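Local atomic coordinates of immunity 23 family protein (Burkholderia dolosa AU0158, PDB entry 5FFP), a protein that probably acts as the immunity protein of a contact-dependent growth inhibition system, protecting its own cell from the cognate CdiA toxin. Residues R54-R59 with D95-V100. Numbering follows the deposited sequence.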
loop_
_atom_site.group_PDB
_atom_site.type_symbol
_atom_site.label_atom_id
_atom_site.label_comp_id
_atom_site.label_asym_id
_atom_site.label_seq_id
_atom_site.Cartn_x
_atom_site.Cartn_y
_atom_site.Cartn_z
ATOM N N ARG A 54 5.930 -3.805 17.146
ATOM C CA ARG A 54 4.776 -4.245 16.351
ATOM C C ARG A 54 5.154 -4.488 14.888
ATOM O O ARG A 54 4.303 -4.479 14.013
ATOM C CB ARG A 54 3.656 -3.196 16.447
ATOM C CG ARG A 54 2.933 -3.189 17.801
ATOM C CD ARG A 54 2.633 -1.805 18.388
ATOM N NE ARG A 54 1.573 -1.046 17.740
ATOM C CZ ARG A 54 0.944 0.003 18.309
ATOM N NH1 ARG A 54 1.272 0.427 19.540
ATOM N NH2 ARG A 54 -0.026 0.636 17.649
ATOM N N LEU A 55 6.430 -4.701 14.612
ATOM C CA LEU A 55 6.829 -5.116 13.279
ATOM C C LEU A 55 6.320 -6.526 13.017
ATOM O O LEU A 55 6.244 -7.361 13.920
ATOM C CB LEU A 55 8.344 -5.084 13.115
ATOM C CG LEU A 55 8.963 -3.691 13.075
ATOM C CD1 LEU A 55 10.484 -3.774 13.235
ATOM C CD2 LEU A 55 8.557 -2.989 11.784
ATOM N N HIS A 56 5.939 -6.776 11.771
ATOM C CA HIS A 56 5.407 -8.079 11.366
ATOM C C HIS A 56 6.331 -9.223 11.804
ATOM O O HIS A 56 5.858 -10.273 12.253
ATOM C CB HIS A 56 5.188 -8.113 9.838
ATOM C CG HIS A 56 4.232 -9.170 9.388
ATOM N ND1 HIS A 56 4.643 -10.323 8.752
ATOM C CD2 HIS A 56 2.878 -9.242 9.469
ATOM C CE1 HIS A 56 3.583 -11.064 8.469
ATOM N NE2 HIS A 56 2.501 -10.427 8.887
ATOM N N CYS A 57 7.641 -9.009 11.700
ATOM C CA CYS A 57 8.602 -10.049 12.043
ATOM C C CYS A 57 8.686 -10.409 13.524
ATOM O O CYS A 57 9.365 -11.372 13.877
ATOM C CB CYS A 57 9.991 -9.677 11.523
ATOM S SG CYS A 57 10.798 -8.324 12.390
HETATM N N MSE A 58 8.013 -9.677 14.399
HETATM C CA MSE A 58 8.117 -9.966 15.821
HETATM C C MSE A 58 7.257 -11.112 16.215
HETATM O O MSE A 58 7.483 -11.714 17.268
HETATM C CB MSE A 58 7.730 -8.774 16.687
HETATM C CG MSE A 58 8.601 -7.564 16.395
HETATM SE SE MSE A 58 10.511 -7.873 16.753
HETATM C CE MSE A 58 10.490 -8.205 18.711
ATOM N N ARG A 59 6.238 -11.404 15.403
ATOM C CA ARG A 59 5.310 -12.533 15.662
ATOM C C ARG A 59 5.062 -13.471 14.459
ATOM O O ARG A 59 4.365 -14.471 14.592
ATOM C CB ARG A 59 3.982 -11.975 16.172
ATOM C CG ARG A 59 4.084 -11.029 17.367
ATOM C CD ARG A 59 2.719 -10.533 17.834
ATOM N NE ARG A 59 2.761 -9.989 19.195
ATOM C CZ ARG A 59 2.257 -10.560 20.301
ATOM N NH1 ARG A 59 2.368 -9.933 21.474
ATOM N NH2 ARG A 59 1.648 -11.751 20.254
ATOM N N ASP A 95 2.974 -3.892 0.676
ATOM C CA ASP A 95 3.505 -4.988 1.478
ATOM C C ASP A 95 4.673 -4.476 2.310
ATOM O O ASP A 95 5.695 -4.075 1.759
ATOM C CB ASP A 95 3.925 -6.123 0.530
ATOM C CG ASP A 95 4.777 -7.203 1.195
ATOM O OD1 ASP A 95 5.231 -7.016 2.349
ATOM O OD2 ASP A 95 5.009 -8.242 0.537
ATOM N N PHE A 96 4.488 -4.454 3.629
ATOM C CA PHE A 96 5.541 -4.055 4.571
ATOM C C PHE A 96 6.014 -5.220 5.439
ATOM O O PHE A 96 6.575 -5.024 6.508
ATOM C CB PHE A 96 5.046 -2.919 5.487
ATOM C CG PHE A 96 4.820 -1.604 4.791
ATOM C CD1 PHE A 96 5.318 -1.345 3.512
ATOM C CD2 PHE A 96 4.133 -0.590 5.458
ATOM C CE1 PHE A 96 5.103 -0.117 2.900
ATOM C CE2 PHE A 96 3.920 0.651 4.854
ATOM C CZ PHE A 96 4.404 0.884 3.568
ATOM N N THR A 97 5.806 -6.433 4.966
ATOM C CA THR A 97 6.089 -7.625 5.755
ATOM C C THR A 97 7.554 -7.667 6.188
ATOM O O THR A 97 7.871 -7.959 7.333
ATOM C CB THR A 97 5.796 -8.864 4.908
ATOM O OG1 THR A 97 4.598 -8.648 4.165
ATOM C CG2 THR A 97 5.618 -10.095 5.772
ATOM N N HIS A 98 8.429 -7.337 5.247
ATOM C CA HIS A 98 9.854 -7.483 5.425
ATOM C C HIS A 98 10.538 -6.221 5.951
ATOM O O HIS A 98 11.685 -6.271 6.374
ATOM C CB HIS A 98 10.468 -7.910 4.100
ATOM C CG HIS A 98 10.112 -9.302 3.720
ATOM N ND1 HIS A 98 10.729 -10.396 4.273
ATOM C CD2 HIS A 98 9.169 -9.782 2.884
ATOM C CE1 HIS A 98 10.196 -11.495 3.775
ATOM N NE2 HIS A 98 9.243 -11.148 2.934
ATOM N N LEU A 99 9.823 -5.106 5.961
ATOM C CA LEU A 99 10.384 -3.844 6.409
ATOM C C LEU A 99 10.596 -3.829 7.912
ATOM O O LEU A 99 9.668 -4.119 8.655
ATOM C CB LEU A 99 9.438 -2.716 6.031
ATOM C CG LEU A 99 9.923 -1.316 6.393
ATOM C CD1 LEU A 99 11.230 -1.024 5.686
ATOM C CD2 LEU A 99 8.861 -0.325 5.991
ATOM N N VAL A 100 11.815 -3.518 8.357
ATOM C CA VAL A 100 12.108 -3.436 9.787
ATOM C C VAL A 100 12.770 -2.144 10.241
ATOM O O VAL A 100 13.175 -2.039 11.425
ATOM C CB VAL A 100 12.945 -4.641 10.252
ATOM C CG1 VAL A 100 12.243 -5.943 9.876
ATOM C CG2 VAL A 100 14.343 -4.604 9.666
#
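H56 and T97 stand side by side and point the same way, imidazole against methyl, where two irregular loops meet: the loop of 54-59, between helices 45-52 and 65-69, and the loop of 95-100, which leads into helix 103-108. The H56 side chain has CG anti to the backbone N (chi1 -160°), and this swings the ring out along T97. CG2 of T97 meets the ring obliquely, 3.1 Å from ND1 of H56, with CE1 of the same ring next nearest.

T97 can offer its methyl because its hydroxyl is turned the other way. OG1 hydrogen-bonds to D95 OD1 at 2.5 Å, coming from above the carboxylate plane, while the backbone N of T97 reaches the same oxygen at 2.7 Å, nearly along its C-O axis and fairly straight (163°). The hydrogen bond from T97 N makes an Asx turn; the one from the hydroxyl fixes the side-chain rotation, with CG2 anti to its own backbone N.

Further along, L55 lays both methyls against the backbone of 99-100: CD2 sits 3.5 Å from the carbonyl O of L99, and CD1 lies 3.7 Å from that of V100. C57 holds its sulfur in the crowded position between N and carbonyl carbon (chi1 71°), which sets SG 3.8 Å from CG1 of V100. F144 of helix 143-154 and L114 of strand 110-117 pack on both C57 and V100, so these two lie buried between helix and sheet, whereas H56 is exposed.

No hydrogen bond crosses between the loops. Theirs run within each loop, as from M58 N to L55 O, and to the surrounding fold, as from C57 O to Q145 and V100 O to Y31. Methyls rest against backbone carbonyls, a ring and a sulfur, so the chemistry implies contact by van der Waals fit, without a directional bond between the loops.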